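Local coordinates for protein response regulator (Vibrio cholerae O1 biovar El Tor, PDB 7KPO) that binds DNA as a domain of the sensor histidine kinase ChiS, and so probably acts directly in transcriptional control, at residues L20-V26 with I80-E86; K31-A35 with L50-D56. All blocks are in the same frame, centred on the assembly; numbering follows the deposited sequence. Where two conformers were deposited one is given.

Interaction 1 of 2, residues L20-V26 with I80-E86; sequences LNYWERV and ILEHCKE. With SO4 (sulfate ion), chain D.
Tyr22 reaches from helix 2-27 past the end of helix 70-83, and its OH donates to the backbone O of Glu86 at 2.7 Å, coming in 36° above the carbonyl plane. With CG anti to the backbone N (chi1 180°), the ring passes beside Cys84, whose CB lies 3.4 Å from Tyr22 CE2. Val26 CG2 rests on one face of this ring near its rim; Ile80 CG2 meets the edge, 4.0 Å from Tyr22 CD2. The Cys84 thiol turns to the indole of Trp23, Cys84 SG standing 3.7 Å from Trp23 CE3 in an oblique sulfur-aromatic contact, while the indole NE1 is bound to Ser30 O. Arg25 bends at chi3 to bring its guanidinium across the extended Glu86. In this salt bridge Arg25 NH1 and NH2 both grip Glu86 OE2, each at 2.9 Å and from the same face of the carboxylate, whose plane is turned 58° from the guanidinium. Lys85 NZ donates to Leu81 O and to a sulfate, probably from the crystallisation liquor, that Arg91 and, from the second subunit, Arg91 and Arg98 also bind. Because NH2 also pairs with Glu90, the guanidinium is held between two acids that probably balance its charge, while the phenol fixes the Glu86 backbone.

Interaction 2 of 2, residues K31-A35 with L50-D56; sequences KFTFA and LQTRTLD. With FMT (formic acid), chain H.
Phe34 of helix 31-38 receives Leu55 at its ring edge, near the ring plane, with Leu55 CD2 at 4.2 Å from Phe34 CD2. The Phe32 ring is met obliquely by Leu50, and Leu50 CB comes 4.0 Å from Phe32 CE2. The contact thus lays helix 31-38 against the end of a beta-hairpin (strands 44-46 and 49-51) and the short helix 53-57 that follows, the chain turning between them through an inverse gamma turn centred on Thr52. The third flat group, the Asp56 carboxylate, is approached at OD1 from opposite faces: Lys31 NZ makes a salt bridge to Asp56 OD1 at 2.7 Å, 49° out of the plane, and Thr52 OG1 donates to the same oxygen at 2.9 Å, 44° out on the other side. Thr52 OG1 lies between its backbone N and carbonyl carbon (chi1 54°), which leaves CG2 to press on the helix, 3.5 Å from Ala35 CB. Lys31 runs extended as far as CD before bending at chi3; it and Leu55 lie alongside each other, pointing opposite ways, with Lys31 CG 3.7 Å from Leu55 CD2, so the aliphatic stem packs while the ammonium finds the acid. With two donors on OD1 the carboxylate is probably stabilised as the anion and its rotation restrained. Trp41 touches both Ala35 and Leu55, and helix 2-27 adds Leu20 and Glu24 against Lys31. Near the start of helix 53-57, a formic acid molecule, probably from the crystallisation liquor, is also bound by Tyr44 and Arg42 and accepts from Thr54 OG1, with its O2 2.9 Å away.

Overall arrangement
From the N terminus the chain runs through the long helix 2-27, whose last turns supply one side of interaction 1, and turns at once into helix 31-38. The hairpin 44-46/49-51 then brings the chain back, and interaction 2 closes a small loop of 14 intervening residues. After helix 53-57 and a long connection, helix 70-83 returns to helix 2-27, where interaction 1 closes a much larger loop with interaction 2 nested inside; helix 89-106 follows. The two centres lie about 15 Å apart, yet the contacts touch: Phe34 packs against Leu20, Trp23 and Ile80. Helix 31-38 therefore joins the hairpin region to the bundle of long helices.

Interaction 1 of 2, residues L20-V26 with I80-E86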
loop_
_atom_site.group_PDB
_atom_site.type_symbol
_atom_site.label_atom_id
_atom_site.label_comp_id
_atom_site.label_asym_id
_atom_site.label_seq_id
_atom_site.Cartn_x
_atom_site.Cartn_y
_atom_site.Cartn_z
ATOM N N LEU A 20 5.567 8.744 -10.434
ATOM C CA LEU A 20 5.405 10.222 -10.494
ATOM C C LEU A 20 4.068 10.596 -11.126
ATOM O O LEU A 20 3.447 11.550 -10.656
ATOM C CB LEU A 20 6.570 10.849 -11.257
ATOM C CG LEU A 20 7.837 11.034 -10.435
ATOM C CD1 LEU A 20 8.991 11.454 -11.319
ATOM C CD2 LEU A 20 7.620 12.050 -9.321
ATOM N N ASN A 21 3.646 9.880 -12.161
ATOM C CA ASN A 21 2.342 10.201 -12.793
ATOM C C ASN A 21 1.223 10.004 -11.764
ATOM O O ASN A 21 0.289 10.829 -11.721
ATOM C CB ASN A 21 2.129 9.364 -14.052
ATOM C CG ASN A 21 3.144 9.666 -15.133
ATOM O OD1 ASN A 21 3.807 10.704 -15.106
ATOM N ND2 ASN A 21 3.266 8.765 -16.092
ATOM N N TYR A 22 1.323 8.947 -10.960
ATOM C CA TYR A 22 0.315 8.650 -9.913
ATOM C C TYR A 22 0.352 9.743 -8.834
ATOM O O TYR A 22 -0.704 10.250 -8.439
ATOM C CB TYR A 22 0.596 7.245 -9.391
ATOM C CG TYR A 22 -0.319 6.753 -8.305
ATOM C CD1 TYR A 22 -1.618 6.362 -8.580
ATOM C CD2 TYR A 22 0.141 6.609 -7.009
ATOM C CE1 TYR A 22 -2.447 5.875 -7.583
ATOM C CE2 TYR A 22 -0.673 6.124 -6.002
ATOM C CZ TYR A 22 -1.973 5.758 -6.290
ATOM O OH TYR A 22 -2.767 5.287 -5.286
ATOM N N TRP A 23 1.550 10.084 -8.363
ATOM C CA TRP A 23 1.719 11.175 -7.371
ATOM C C TRP A 23 1.028 12.444 -7.871
ATOM O O TRP A 23 0.238 13.040 -7.124
ATOM C CB TRP A 23 3.207 11.451 -7.141
ATOM C CG TRP A 23 3.463 12.759 -6.461
ATOM C CD1 TRP A 23 3.724 13.957 -7.064
ATOM C CD2 TRP A 23 3.435 13.020 -5.048
ATOM N NE1 TRP A 23 3.871 14.938 -6.122
ATOM C CE2 TRP A 23 3.708 14.394 -4.879
ATOM C CE3 TRP A 23 3.231 12.227 -3.913
ATOM C CZ2 TRP A 23 3.776 14.986 -3.620
ATOM C CZ3 TRP A 23 3.294 12.815 -2.671
ATOM C CH2 TRP A 23 3.566 14.177 -2.529
ATOM N N GLU A 24 1.335 12.845 -9.101
ATOM C CA GLU A 24 0.793 14.111 -9.658
ATOM C C GLU A 24 -0.737 14.065 -9.681
ATOM O O GLU A 24 -1.368 15.031 -9.211
ATOM C CB GLU A 24 1.400 14.354 -11.041
ATOM C CG GLU A 24 2.893 14.629 -10.993
ATOM C CD GLU A 24 3.636 14.507 -12.313
ATOM O OE1 GLU A 24 2.989 14.214 -13.336
ATOM O OE2 GLU A 24 4.869 14.686 -12.305
ATOM N N ARG A 25 -1.313 12.968 -10.162
ATOM C CA ARG A 25 -2.789 12.888 -10.281
ATOM C C ARG A 25 -3.470 12.799 -8.909
ATOM O O ARG A 25 -4.432 13.551 -8.682
ATOM C CB ARG A 25 -3.185 11.683 -11.133
ATOM C CG ARG A 25 -4.684 11.593 -11.373
ATOM C CD ARG A 25 -5.082 10.403 -12.219
ATOM N NE ARG A 25 -4.782 9.130 -11.578
ATOM C CZ ARG A 25 -5.509 8.575 -10.613
ATOM N NH1 ARG A 25 -6.579 9.193 -10.138
ATOM N NH2 ARG A 25 -5.151 7.407 -10.108
ATOM N N VAL A 26 -2.992 11.918 -8.031
ATOM C CA VAL A 26 -3.676 11.674 -6.728
ATOM C C VAL A 26 -3.411 12.816 -5.737
ATOM O O VAL A 26 -4.375 13.249 -5.087
ATOM C CB VAL A 26 -3.279 10.298 -6.161
ATOM C CG1 VAL A 26 -3.881 10.061 -4.784
ATOM C CG2 VAL A 26 -3.679 9.181 -7.113
ATOM N N ILE A 80 5.657 7.779 -2.277
ATOM C CA ILE A 80 4.448 8.056 -3.103
ATOM C C ILE A 80 3.305 7.128 -2.666
ATOM O O ILE A 80 2.176 7.623 -2.499
ATOM C CB ILE A 80 4.815 7.967 -4.594
ATOM C CG1 ILE A 80 5.723 9.152 -4.945
ATOM C CG2 ILE A 80 3.566 7.912 -5.461
ATOM C CD1 ILE A 80 6.396 9.066 -6.292
ATOM N N LEU A 81 3.587 5.845 -2.433
ATOM C CA LEU A 81 2.512 4.902 -2.009
ATOM C C LEU A 81 2.047 5.234 -0.577
ATOM O O LEU A 81 0.855 5.024 -0.271
ATOM C CB LEU A 81 3.027 3.464 -2.143
ATOM C CG LEU A 81 3.225 2.968 -3.578
ATOM C CD1 LEU A 81 3.949 1.629 -3.597
ATOM C CD2 LEU A 81 1.892 2.871 -4.314
ATOM N N GLU A 82 2.932 5.778 0.258
ATOM C CA GLU A 82 2.580 6.160 1.654
ATOM C C GLU A 82 1.585 7.328 1.638
ATOM O O GLU A 82 0.660 7.328 2.470
ATOM C CB GLU A 82 3.843 6.573 2.418
ATOM C CG GLU A 82 3.589 7.031 3.845
ATOM C CD GLU A 82 3.089 5.955 4.791
ATOM O OE1 GLU A 82 3.332 4.763 4.515
ATOM O OE2 GLU A 82 2.446 6.312 5.796
ATOM N N HIS A 83 1.779 8.269 0.711
ATOM C CA HIS A 83 0.951 9.505 0.662
ATOM C C HIS A 83 -0.210 9.436 -0.332
ATOM O O HIS A 83 -1.112 10.279 -0.216
ATOM C CB HIS A 83 1.874 10.697 0.381
ATOM C CG HIS A 83 2.800 10.971 1.518
ATOM N ND1 HIS A 83 2.424 11.751 2.594
ATOM C CD2 HIS A 83 4.054 10.544 1.782
ATOM C CE1 HIS A 83 3.415 11.810 3.460
ATOM N NE2 HIS A 83 4.425 11.082 2.987
ATOM N N CYS A 84 -0.192 8.477 -1.253
ATOM C CA CYS A 84 -1.250 8.343 -2.292
ATOM C C CYS A 84 -1.847 6.940 -2.165
ATOM O O CYS A 84 -1.156 5.965 -2.502
ATOM C CB CYS A 84 -0.660 8.611 -3.671
ATOM S SG CYS A 84 0.131 10.237 -3.805
ATOM N N LYS A 85 -3.097 6.859 -1.711
ATOM C CA LYS A 85 -3.722 5.548 -1.392
ATOM C C LYS A 85 -4.730 5.068 -2.437
ATOM O O LYS A 85 -4.992 3.857 -2.436
ATOM C CB LYS A 85 -4.428 5.664 -0.040
ATOM C CG LYS A 85 -3.521 5.963 1.141
ATOM C CD LYS A 85 -2.416 4.948 1.279
ATOM C CE LYS A 85 -1.635 5.070 2.566
ATOM N NZ LYS A 85 -0.462 4.167 2.547
ATOM N N GLU A 86 -5.199 5.937 -3.334
ATOM C CA GLU A 86 -6.282 5.588 -4.296
ATOM C C GLU A 86 -6.035 4.208 -4.909
ATOM O O GLU A 86 -5.127 4.079 -5.728
ATOM C CB GLU A 86 -6.409 6.657 -5.380
ATOM C CG GLU A 86 -7.518 6.372 -6.376
ATOM C CD GLU A 86 -7.633 7.404 -7.482
ATOM O OE1 GLU A 86 -7.611 8.609 -7.169
ATOM O OE2 GLU A 86 -7.684 6.999 -8.655
HETATM S S SO4 D . -0.733 0.821 1.659
HETATM O O1 SO4 D . 0.297 1.576 0.992
HETATM O O2 SO4 D . -1.464 0.036 0.692
HETATM O O3 SO4 D . -1.640 1.725 2.313
HETATM O O4 SO4 D . -0.121 -0.045 2.634
#

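Interaction 2 of 2, residues K31-A35 with L50-D56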
loop_
_atom_site.group_PDB
_atom_site.type_symbol
_atom_site.label_atom_id
_atom_site.label_comp_id
_atom_site.label_asym_id
_atom_site.label_seq_id
_atom_site.Cartn_x
_atom_site.Cartn_y
_atom_site.Cartn_z
ATOM N N LYS A 31 5.807 17.259 -9.539
ATOM C CA LYS A 31 7.028 16.434 -9.378
ATOM C C LYS A 31 7.986 17.219 -8.478
ATOM O O LYS A 31 8.594 16.637 -7.564
ATOM C CB LYS A 31 7.657 16.179 -10.748
ATOM C CG LYS A 31 9.061 15.593 -10.724
ATOM C CD LYS A 31 9.683 15.468 -12.102
ATOM C CE LYS A 31 9.850 16.810 -12.792
ATOM N NZ LYS A 31 10.357 16.670 -14.176
ATOM N N PHE A 32 8.086 18.523 -8.727
ATOM C CA PHE A 32 8.961 19.386 -7.902
ATOM C C PHE A 32 8.612 19.205 -6.426
ATOM O O PHE A 32 9.573 19.078 -5.620
ATOM C CB PHE A 32 8.813 20.857 -8.286
ATOM C CG PHE A 32 9.532 21.791 -7.350
ATOM C CD1 PHE A 32 8.925 22.233 -6.185
ATOM C CD2 PHE A 32 10.824 22.205 -7.622
ATOM C CE1 PHE A 32 9.595 23.078 -5.314
ATOM C CE2 PHE A 32 11.488 23.059 -6.755
ATOM C CZ PHE A 32 10.872 23.494 -5.604
ATOM N N THR A 33 7.305 19.233 -6.105
ATOM C CA THR A 33 6.792 19.122 -4.713
ATOM C C THR A 33 7.117 17.739 -4.144
ATOM O O THR A 33 7.437 17.657 -2.946
ATOM C CB THR A 33 5.300 19.455 -4.648
ATOM O OG1 THR A 33 5.206 20.826 -5.033
ATOM C CG2 THR A 33 4.710 19.252 -3.271
ATOM N N PHE A 34 6.980 16.688 -4.944
ATOM C CA PHE A 34 7.382 15.357 -4.437
ATOM C C PHE A 34 8.842 15.417 -3.958
ATOM O O PHE A 34 9.135 14.952 -2.845
ATOM C CB PHE A 34 7.206 14.282 -5.510
ATOM C CG PHE A 34 8.108 13.105 -5.262
ATOM C CD1 PHE A 34 7.912 12.278 -4.170
ATOM C CD2 PHE A 34 9.200 12.881 -6.079
ATOM C CE1 PHE A 34 8.782 11.233 -3.913
ATOM C CE2 PHE A 34 10.065 11.831 -5.825
ATOM C CZ PHE A 34 9.852 11.009 -4.745
ATOM N N ALA A 35 9.728 15.982 -4.779
ATOM C CA ALA A 35 11.171 16.045 -4.439
ATOM C C ALA A 35 11.400 16.910 -3.207
ATOM O O ALA A 35 12.115 16.490 -2.295
ATOM C CB ALA A 35 11.944 16.620 -5.622
ATOM N N LEU A 50 13.877 26.578 -11.433
ATOM C CA LEU A 50 14.071 25.465 -10.457
ATOM C C LEU A 50 13.753 24.141 -11.154
ATOM O O LEU A 50 12.677 24.042 -11.770
ATOM C CB LEU A 50 13.181 25.647 -9.222
ATOM C CG LEU A 50 13.494 26.847 -8.328
ATOM C CD1 LEU A 50 12.581 26.857 -7.113
ATOM C CD2 LEU A 50 14.951 26.842 -7.886
ATOM N N GLN A 51 14.655 23.166 -11.045
ATOM C CA GLN A 51 14.454 21.854 -11.713
ATOM C C GLN A 51 14.943 20.717 -10.814
ATOM O O GLN A 51 15.925 20.912 -10.079
ATOM C CB GLN A 51 15.252 21.772 -13.018
ATOM C CG GLN A 51 14.957 22.875 -14.028
ATOM C CD GLN A 51 13.589 22.784 -14.659
ATOM O OE1 GLN A 51 12.854 21.818 -14.476
ATOM N NE2 GLN A 51 13.247 23.794 -15.442
ATOM N N THR A 52 14.266 19.572 -10.886
ATOM C CA THR A 52 14.697 18.337 -10.178
ATOM C C THR A 52 15.638 17.651 -11.172
ATOM O O THR A 52 15.296 16.598 -11.693
ATOM C CB THR A 52 13.478 17.517 -9.749
ATOM O OG1 THR A 52 12.664 17.279 -10.896
ATOM C CG2 THR A 52 12.644 18.219 -8.703
ATOM N N ARG A 53 16.787 18.277 -11.396
ATOM C CA ARG A 53 17.760 17.867 -12.447
ATOM C C ARG A 53 18.116 16.374 -12.379
ATOM O O ARG A 53 18.076 15.733 -13.448
ATOM C CB ARG A 53 19.018 18.735 -12.354
ATOM C CG ARG A 53 19.958 18.593 -13.542
ATOM C CD ARG A 53 21.164 19.497 -13.386
ATOM N NE ARG A 53 21.953 19.136 -12.218
ATOM C CZ ARG A 53 22.939 19.867 -11.719
ATOM N NH1 ARG A 53 23.599 19.445 -10.654
ATOM N NH2 ARG A 53 23.254 21.024 -12.275
ATOM N N THR A 54 18.481 15.860 -11.210
ATOM C CA THR A 54 18.888 14.431 -11.162
ATOM C C THR A 54 17.669 13.511 -11.291
ATOM O O THR A 54 17.742 12.535 -12.056
ATOM C CB THR A 54 19.717 14.150 -9.909
ATOM O OG1 THR A 54 20.772 15.110 -9.880
ATOM C CG2 THR A 54 20.276 12.746 -9.900
ATOM N N LEU A 55 16.595 13.799 -10.560
ATOM C CA LEU A 55 15.366 12.974 -10.669
ATOM C C LEU A 55 14.941 12.867 -12.141
ATOM O O LEU A 55 14.565 11.778 -12.587
ATOM C CB LEU A 55 14.264 13.639 -9.841
ATOM C CG LEU A 55 12.865 13.042 -9.981
ATOM C CD1 LEU A 55 12.847 11.568 -9.595
ATOM C CD2 LEU A 55 11.868 13.834 -9.145
ATOM N N ASP A 56 15.020 13.971 -12.878
ATOM C CA ASP A 56 14.557 13.981 -14.290
ATOM C C ASP A 56 15.321 12.948 -15.119
ATOM O O ASP A 56 14.740 12.417 -16.070
ATOM C CB ASP A 56 14.693 15.377 -14.894
ATOM C CG ASP A 56 13.756 16.405 -14.287
ATOM O OD1 ASP A 56 12.890 16.016 -13.479
ATOM O OD2 ASP A 56 13.890 17.586 -14.642
HETATM C C FMT H . 20.249 14.572 -6.399
HETATM O O1 FMT H . 19.037 14.599 -6.515
HETATM O O2 FMT H . 21.105 15.333 -7.057
#